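Local coordinates for alpha-l-arabinofuranosidase domain protein (Thermotoga maritima, PDB 4ATW) that probably hydrolyses terminal non-reducing alpha-L-arabinofuranosyl residues from arabinose-containing saccharides, as a thermostable glycoside hydrolase, at residues A[244-252]-A[384-393]; A[275-283]-A[317-325]. All coordinates share one frame; numbering follows the deposited sequence.

Interaction 1 of 2, residues A[244-252]-A[384-393]; sequences YETVSTVYL and FSVENAPFLD
Tyr251, in the first turn of helix 250-265, lies across the corner of strand 383-398 and runs from Val386 before the corner to Asp393 after it. Its CB meets Val386 CG1 at 4.0 Å. With CG anti to the carbonyl carbon (chi1 -68°), the ring extends along the neighbouring chain. CD2 passes Ala389 CB at 4.4 Å. Pro390 lies over one face: its CD sits 3.6 Å from the Tyr251 ring centroid and 7° off the normal, a CH-pi contact, while CG reaches over CZ. At the tip, OH donates to Asp393 OD2 at 2.9 Å, meeting the anti side of the carboxylate 34° out of its plane. The other carboxylate oxygen, Asp393 OD1, forms a salt bridge to Lys314.

Phe384 makes the second aromatic contact, projecting to the turn between helices 243-247 and 250-265, where Thr249 CG2 lies over its face, 3.8 Å from the ring centroid. Ser248 OG stands near the ring's edge, and Leu252 CD1 approaches Phe384 CD1 at 3.6 Å. Val386 CG2 touches both Ser248 O and Leu252 CB. Ser248 OG is itself tied down, giving its hydrogen to Tyr244 O at 2.7 Å. Farther out, Tyr244 OH borders the edge of the Phe391 ring and bonds to Glu415.

The contact is thus mainly apolar, two CH-pi contacts and aliphatic packing, with a single hydrogen bond between the segments. Because Asp393 is also paired with Lys314, its charge is probably well compensated, and the phenol joins a small polar network at the border of the hydrophobic patch.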
# COMPACT_ATOMS: atom_id res chain seq x y z
N TYR A 244 -18.60 6.04 10.60
CA TYR A 244 -18.09 4.96 11.43
C TYR A 244 -18.00 3.60 10.77
O TYR A 244 -17.04 2.88 10.98
CB TYR A 244 -18.93 4.82 12.69
CG TYR A 244 -18.73 5.93 13.70
CD1 TYR A 244 -17.50 6.15 14.28
CD2 TYR A 244 -19.80 6.70 14.12
CE1 TYR A 244 -17.33 7.12 15.26
CE2 TYR A 244 -19.65 7.67 15.09
CZ TYR A 244 -18.42 7.88 15.66
OH TYR A 244 -18.32 8.87 16.63
N GLU A 245 -19.02 3.25 9.99
CA GLU A 245 -18.99 1.97 9.29
C GLU A 245 -17.70 1.96 8.49
O GLU A 245 -17.11 0.92 8.29
CB GLU A 245 -20.17 1.81 8.34
CG GLU A 245 -21.51 1.69 9.02
CD GLU A 245 -22.61 1.23 8.08
OE1 GLU A 245 -22.31 0.94 6.90
OE2 GLU A 245 -23.78 1.15 8.52
N THR A 246 -17.26 3.13 8.04
CA THR A 246 -16.04 3.20 7.26
C THR A 246 -14.76 3.21 8.11
O THR A 246 -13.89 2.38 7.93
CB THR A 246 -16.04 4.42 6.29
OG1 THR A 246 -17.11 4.27 5.35
CG2 THR A 246 -14.76 4.49 5.50
N VAL A 247 -14.63 4.14 9.04
CA VAL A 247 -13.40 4.15 9.84
C VAL A 247 -13.25 2.92 10.70
O VAL A 247 -12.16 2.39 10.81
CB VAL A 247 -13.27 5.39 10.77
CG1 VAL A 247 -13.20 6.64 9.95
CG2 VAL A 247 -14.42 5.45 11.74
N SER A 248 -14.34 2.44 11.29
CA SER A 248 -14.24 1.28 12.17
C SER A 248 -13.71 -0.01 11.53
O SER A 248 -13.29 -0.93 12.24
CB SER A 248 -15.60 0.99 12.81
OG SER A 248 -16.50 0.38 11.90
N THR A 249 -13.71 -0.08 10.20
CA THR A 249 -13.23 -1.28 9.56
C THR A 249 -11.73 -1.37 9.62
O THR A 249 -11.15 -2.30 9.06
CB THR A 249 -13.63 -1.37 8.08
OG1 THR A 249 -13.23 -0.18 7.42
CG2 THR A 249 -15.12 -1.58 7.93
N VAL A 250 -11.07 -0.41 10.24
CA VAL A 250 -9.60 -0.50 10.33
C VAL A 250 -9.36 -1.55 11.42
O VAL A 250 -8.34 -2.22 11.44
CB VAL A 250 -8.93 0.88 10.68
CG1 VAL A 250 -9.68 1.54 11.76
CG2 VAL A 250 -7.50 0.71 11.11
N TYR A 251 -10.34 -1.71 12.29
CA TYR A 251 -10.17 -2.70 13.33
C TYR A 251 -10.67 -4.05 12.88
O TYR A 251 -10.41 -5.06 13.53
CB TYR A 251 -10.77 -2.19 14.63
CG TYR A 251 -9.93 -1.02 15.12
CD1 TYR A 251 -8.72 -1.24 15.82
CD2 TYR A 251 -10.24 0.30 14.75
CE1 TYR A 251 -7.85 -0.17 16.13
CE2 TYR A 251 -9.37 1.37 15.05
CZ TYR A 251 -8.18 1.12 15.74
OH TYR A 251 -7.31 2.15 15.99
N LEU A 252 -11.38 -4.08 11.76
CA LEU A 252 -11.83 -5.34 11.18
C LEU A 252 -10.58 -5.86 10.47
O LEU A 252 -10.19 -7.00 10.65
CB LEU A 252 -12.96 -5.10 10.17
CG LEU A 252 -13.68 -6.29 9.52
CD1 LEU A 252 -14.71 -5.78 8.55
CD2 LEU A 252 -12.70 -7.15 8.80
N PHE A 384 -20.74 -6.78 7.85
CA PHE A 384 -19.56 -6.96 8.74
C PHE A 384 -19.84 -6.39 10.10
O PHE A 384 -20.79 -5.60 10.29
CB PHE A 384 -18.35 -6.22 8.21
CG PHE A 384 -18.32 -4.75 8.61
CD1 PHE A 384 -17.80 -4.37 9.85
CD2 PHE A 384 -18.80 -3.77 7.74
CE1 PHE A 384 -17.76 -3.03 10.20
CE2 PHE A 384 -18.75 -2.43 8.09
CZ PHE A 384 -18.23 -2.06 9.31
N SER A 385 -18.99 -6.74 11.06
CA SER A 385 -19.17 -6.23 12.41
C SER A 385 -17.87 -6.14 13.17
O SER A 385 -17.05 -7.04 13.08
CB SER A 385 -20.13 -7.10 13.18
OG SER A 385 -19.59 -8.39 13.30
N VAL A 386 -17.69 -5.07 13.93
CA VAL A 386 -16.47 -4.92 14.70
C VAL A 386 -16.82 -4.82 16.16
O VAL A 386 -17.88 -4.29 16.51
CB VAL A 386 -15.71 -3.66 14.31
CG1 VAL A 386 -14.48 -3.51 15.19
CG2 VAL A 386 -15.33 -3.74 12.85
N GLU A 387 -15.93 -5.35 17.01
CA GLU A 387 -16.18 -5.32 18.44
C GLU A 387 -15.11 -4.57 19.22
O GLU A 387 -13.94 -4.89 19.14
CB GLU A 387 -16.28 -6.72 19.00
CG GLU A 387 -17.70 -7.20 19.21
CD GLU A 387 -17.73 -8.46 20.04
OE1 GLU A 387 -17.12 -9.47 19.61
OE2 GLU A 387 -18.36 -8.45 21.13
N ASN A 388 -15.55 -3.57 19.97
CA ASN A 388 -14.66 -2.79 20.79
C ASN A 388 -13.65 -2.02 20.02
O ASN A 388 -12.46 -2.10 20.30
CB ASN A 388 -14.00 -3.70 21.79
CG ASN A 388 -15.00 -4.24 22.79
OD1 ASN A 388 -14.67 -5.09 23.60
ND2 ASN A 388 -16.23 -3.73 22.74
N ALA A 389 -14.14 -1.27 19.05
CA ALA A 389 -13.29 -0.45 18.22
C ALA A 389 -12.94 0.80 19.02
O ALA A 389 -13.84 1.49 19.51
CB ALA A 389 -14.05 -0.08 16.96
N PRO A 390 -11.64 1.13 19.17
CA PRO A 390 -11.31 2.33 19.94
C PRO A 390 -11.70 3.66 19.26
O PRO A 390 -11.72 3.77 18.04
CB PRO A 390 -9.79 2.20 20.17
CG PRO A 390 -9.34 1.50 18.95
CD PRO A 390 -10.42 0.41 18.78
N PHE A 391 -12.03 4.65 20.07
CA PHE A 391 -12.37 5.97 19.57
C PHE A 391 -11.07 6.72 19.39
O PHE A 391 -10.99 7.71 18.65
CB PHE A 391 -13.23 6.72 20.58
CG PHE A 391 -14.70 6.48 20.41
CD1 PHE A 391 -15.39 7.14 19.40
CD2 PHE A 391 -15.39 5.60 21.25
CE1 PHE A 391 -16.75 6.93 19.22
CE2 PHE A 391 -16.76 5.37 21.08
CZ PHE A 391 -17.44 6.04 20.05
N LEU A 392 -10.04 6.24 20.10
CA LEU A 392 -8.72 6.83 20.07
C LEU A 392 -7.67 5.73 20.06
O LEU A 392 -7.76 4.77 20.83
CB LEU A 392 -8.51 7.68 21.31
CG LEU A 392 -7.14 8.35 21.43
CD1 LEU A 392 -7.04 9.50 20.48
CD2 LEU A 392 -6.94 8.86 22.82
N ASP A 393 -6.69 5.85 19.18
CA ASP A 393 -5.62 4.86 19.13
C ASP A 393 -4.38 5.61 18.73
O ASP A 393 -4.47 6.74 18.25
CB ASP A 393 -5.92 3.74 18.14
CG ASP A 393 -4.93 2.58 18.25
OD1 ASP A 393 -4.43 2.31 19.37
OD2 ASP A 393 -4.66 1.91 17.22

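Interaction 2 of 2, residues A[275-283]-A[317-325]; sequences VKIALDEWN and DIVPLANLA
Ile277 N donates to Ile318 O at 2.8 Å, nearly along the C=O axis, and opens a parallel pairing between strand 276-284 and the short strand 321-322. Leu279 then uses both of its backbone polar groups: its N gives to Leu321 O at 2.8 Å, and its O accepts from Asn323 N at 2.8 Å, so Leu279 spans the two neighbours of Ala322 in the alternation proper to parallel strands. Beyond the corner at Glu281, Trp282 N reaches Asn323 O at 3.2 Å, a longer bond, bent at the hydrogen (136°) much as that of Leu279 N is, lying in the carbonyl plane. The other edge of 276-284 is bonded to strand 231-238 through Lys276, Ala278 and Glu281.

Asp280, Glu281 and Asn323 find their side-chain partners outside the two segments. Asp280 is held by Tyr121 and Ser233, Glu281 by Tyr237 and a salt bridge to Arg66. Asn323 ND2 gives to His23 O and Asn64 OD1, joining the chain at 321-323 to strands 23-24 and 64-67. Asp317 OD1 forms a salt bridge to Lys14.

Trp282 CG lies between the backbone N and the carbonyl carbon (chi1 71°), which sets the indole across Leu324. Leu324 CD1 stands 3.5 Å from the centroid of the six-membered ring, over its face, and the indole also touches Phe304 and Val308 of helix 299-313. Replacing Trp282 with an alanine would probably leave Leu324 CD1 without its aromatic face and open a gap toward that helix. Leu279 CB and Ala322 CB, 4.1 Å apart, pack on one sheet face, against helices 250-265 and 299-313. With helix 299-313 as the crossover, this is the last right-handed beta-alpha-beta unit of a (beta/alpha)8 barrel.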
# COMPACT_ATOMS: atom_id res chain seq x y z
N VAL A 275 7.46 -16.84 6.99
CA VAL A 275 6.56 -16.35 5.96
C VAL A 275 5.69 -15.31 6.59
O VAL A 275 5.20 -15.52 7.70
CB VAL A 275 5.66 -17.43 5.45
CG1 VAL A 275 4.65 -16.85 4.48
CG2 VAL A 275 6.49 -18.48 4.78
N LYS A 276 5.50 -14.19 5.89
CA LYS A 276 4.69 -13.12 6.42
C LYS A 276 3.58 -12.66 5.54
O LYS A 276 3.38 -13.19 4.47
CB LYS A 276 5.57 -11.96 6.87
CG LYS A 276 6.36 -12.42 8.07
CD LYS A 276 7.32 -11.43 8.64
CE LYS A 276 8.17 -12.13 9.73
NZ LYS A 276 7.36 -13.03 10.63
N ILE A 277 2.82 -11.69 6.00
CA ILE A 277 1.72 -11.21 5.22
C ILE A 277 2.10 -9.99 4.41
O ILE A 277 2.80 -9.10 4.90
CB ILE A 277 0.58 -10.83 6.11
CG1 ILE A 277 0.13 -12.06 6.88
CG2 ILE A 277 -0.57 -10.28 5.29
CD1 ILE A 277 -1.04 -11.77 7.85
N ALA A 278 1.64 -9.96 3.16
CA ALA A 278 1.87 -8.81 2.31
C ALA A 278 0.50 -8.22 1.98
O ALA A 278 -0.27 -8.81 1.22
CB ALA A 278 2.59 -9.24 1.07
N LEU A 279 0.15 -7.10 2.57
CA LEU A 279 -1.16 -6.49 2.31
C LEU A 279 -0.94 -5.66 1.04
O LEU A 279 -0.93 -4.42 1.12
CB LEU A 279 -1.52 -5.57 3.47
CG LEU A 279 -2.95 -5.31 3.90
CD1 LEU A 279 -3.03 -4.03 4.77
CD2 LEU A 279 -3.84 -5.19 2.68
N ASP A 280 -0.77 -6.34 -0.10
CA ASP A 280 -0.48 -5.66 -1.37
C ASP A 280 -1.64 -5.05 -2.13
O ASP A 280 -1.52 -4.76 -3.29
CB ASP A 280 0.37 -6.56 -2.31
CG ASP A 280 -0.36 -7.79 -2.81
OD1 ASP A 280 -1.52 -7.98 -2.39
OD2 ASP A 280 0.23 -8.58 -3.61
N GLU A 281 -2.77 -4.84 -1.48
CA GLU A 281 -3.88 -4.19 -2.15
C GLU A 281 -4.90 -3.80 -1.10
O GLU A 281 -5.61 -4.65 -0.57
CB GLU A 281 -4.50 -5.15 -3.15
CG GLU A 281 -4.46 -4.62 -4.55
CD GLU A 281 -5.21 -5.47 -5.60
OE1 GLU A 281 -6.46 -5.45 -5.62
OE2 GLU A 281 -4.55 -6.16 -6.43
N TRP A 282 -4.97 -2.52 -0.76
CA TRP A 282 -5.94 -2.06 0.23
C TRP A 282 -6.38 -0.61 0.42
O TRP A 282 -5.64 0.21 0.94
CB TRP A 282 -5.36 -2.22 1.63
CG TRP A 282 -4.25 -1.25 1.95
CD1 TRP A 282 -2.92 -1.41 1.71
CD2 TRP A 282 -4.40 0.02 2.60
NE1 TRP A 282 -2.22 -0.32 2.18
CE2 TRP A 282 -3.10 0.57 2.73
CE3 TRP A 282 -5.50 0.75 3.09
CZ2 TRP A 282 -2.86 1.84 3.33
CZ3 TRP A 282 -5.27 2.02 3.71
CH2 TRP A 282 -3.96 2.54 3.82
N ASN A 283 -7.60 -0.31 0.02
CA ASN A 283 -8.10 1.03 0.20
C ASN A 283 -9.60 1.02 0.43
O ASN A 283 -10.21 -0.04 0.68
CB ASN A 283 -7.83 1.54 -1.20
CG ASN A 283 -7.93 3.06 -1.31
OD1 ASN A 283 -8.63 3.70 -0.53
ND2 ASN A 283 -7.24 3.62 -2.30
N ASP A 317 5.70 -6.25 11.86
CA ASP A 317 6.48 -7.46 12.11
C ASP A 317 5.84 -8.66 11.45
O ASP A 317 6.55 -9.60 11.09
CB ASP A 317 6.73 -7.69 13.62
CG ASP A 317 5.47 -7.67 14.45
OD1 ASP A 317 4.60 -6.82 14.20
OD2 ASP A 317 5.35 -8.50 15.37
N ILE A 318 4.53 -8.64 11.26
CA ILE A 318 3.89 -9.74 10.57
C ILE A 318 3.38 -9.31 9.19
O ILE A 318 3.15 -10.14 8.31
CB ILE A 318 2.71 -10.31 11.36
CG1 ILE A 318 1.50 -9.46 11.12
CG2 ILE A 318 3.01 -10.35 12.81
CD1 ILE A 318 0.29 -10.16 11.48
N VAL A 319 3.21 -8.01 9.00
CA VAL A 319 2.75 -7.47 7.73
C VAL A 319 3.78 -6.44 7.34
O VAL A 319 3.53 -5.26 7.38
CB VAL A 319 1.38 -6.78 7.86
CG1 VAL A 319 0.83 -6.43 6.52
CG2 VAL A 319 0.41 -7.66 8.56
N PRO A 320 4.98 -6.89 6.97
CA PRO A 320 6.02 -5.93 6.60
C PRO A 320 5.82 -5.22 5.27
O PRO A 320 6.39 -4.14 5.04
CB PRO A 320 7.27 -6.79 6.61
CG PRO A 320 6.78 -8.11 6.21
CD PRO A 320 5.53 -8.24 7.04
N LEU A 321 5.01 -5.80 4.40
CA LEU A 321 4.80 -5.21 3.10
C LEU A 321 3.33 -4.80 2.88
O LEU A 321 2.41 -5.59 3.15
CB LEU A 321 5.24 -6.21 2.04
CG LEU A 321 5.76 -5.71 0.70
CD1 LEU A 321 5.58 -6.85 -0.31
CD2 LEU A 321 5.01 -4.43 0.23
N ALA A 322 3.10 -3.57 2.41
CA ALA A 322 1.74 -3.10 2.17
C ALA A 322 1.67 -2.12 1.02
O ALA A 322 2.54 -1.28 0.85
CB ALA A 322 1.19 -2.44 3.44
N ASN A 323 0.61 -2.23 0.23
CA ASN A 323 0.44 -1.36 -0.92
C ASN A 323 -0.96 -0.75 -1.08
O ASN A 323 -1.95 -1.46 -1.19
CB ASN A 323 0.83 -2.14 -2.16
CG ASN A 323 2.25 -2.60 -2.09
OD1 ASN A 323 2.63 -3.32 -1.19
ND2 ASN A 323 3.05 -2.17 -3.03
N LEU A 324 -1.03 0.57 -1.11
CA LEU A 324 -2.32 1.22 -1.21
C LEU A 324 -2.88 0.75 -2.53
O LEU A 324 -2.12 0.38 -3.40
CB LEU A 324 -2.18 2.73 -0.98
CG LEU A 324 -3.52 3.45 -0.99
CD1 LEU A 324 -4.35 2.94 0.16
CD2 LEU A 324 -3.33 4.91 -0.85
N ALA A 325 -4.20 0.75 -2.66
CA ALA A 325 -4.84 0.29 -3.89
C ALA A 325 -4.05 0.76 -5.10
O ALA A 325 -3.43 -0.04 -5.81
CB ALA A 325 -6.27 0.79 -3.96

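Overall arrangement
Interaction 2 pairs the last two strands of the barrel, and its centre lies about 7 Å from the centre of the whole chain; the centre of interaction 1 lies about 20 Å from that point, where the barrel's helical layer meets the mixed beta sheet. Their centres are about 19 Å apart and their nearest atoms about 7 Å, without touching. Helices bridge them: 250-265 begins in interaction 1 and packs Leu253 and Leu257 on the strand of interaction 2, while Phe304 of helix 299-313 touches both Thr249 and Trp282. In (beta/alpha)8 hydrolases the active site lies at the C-terminal ends of the strands, which would put it probably near the Trp282 and Leu324 end of interaction 2 rather than at interaction 1.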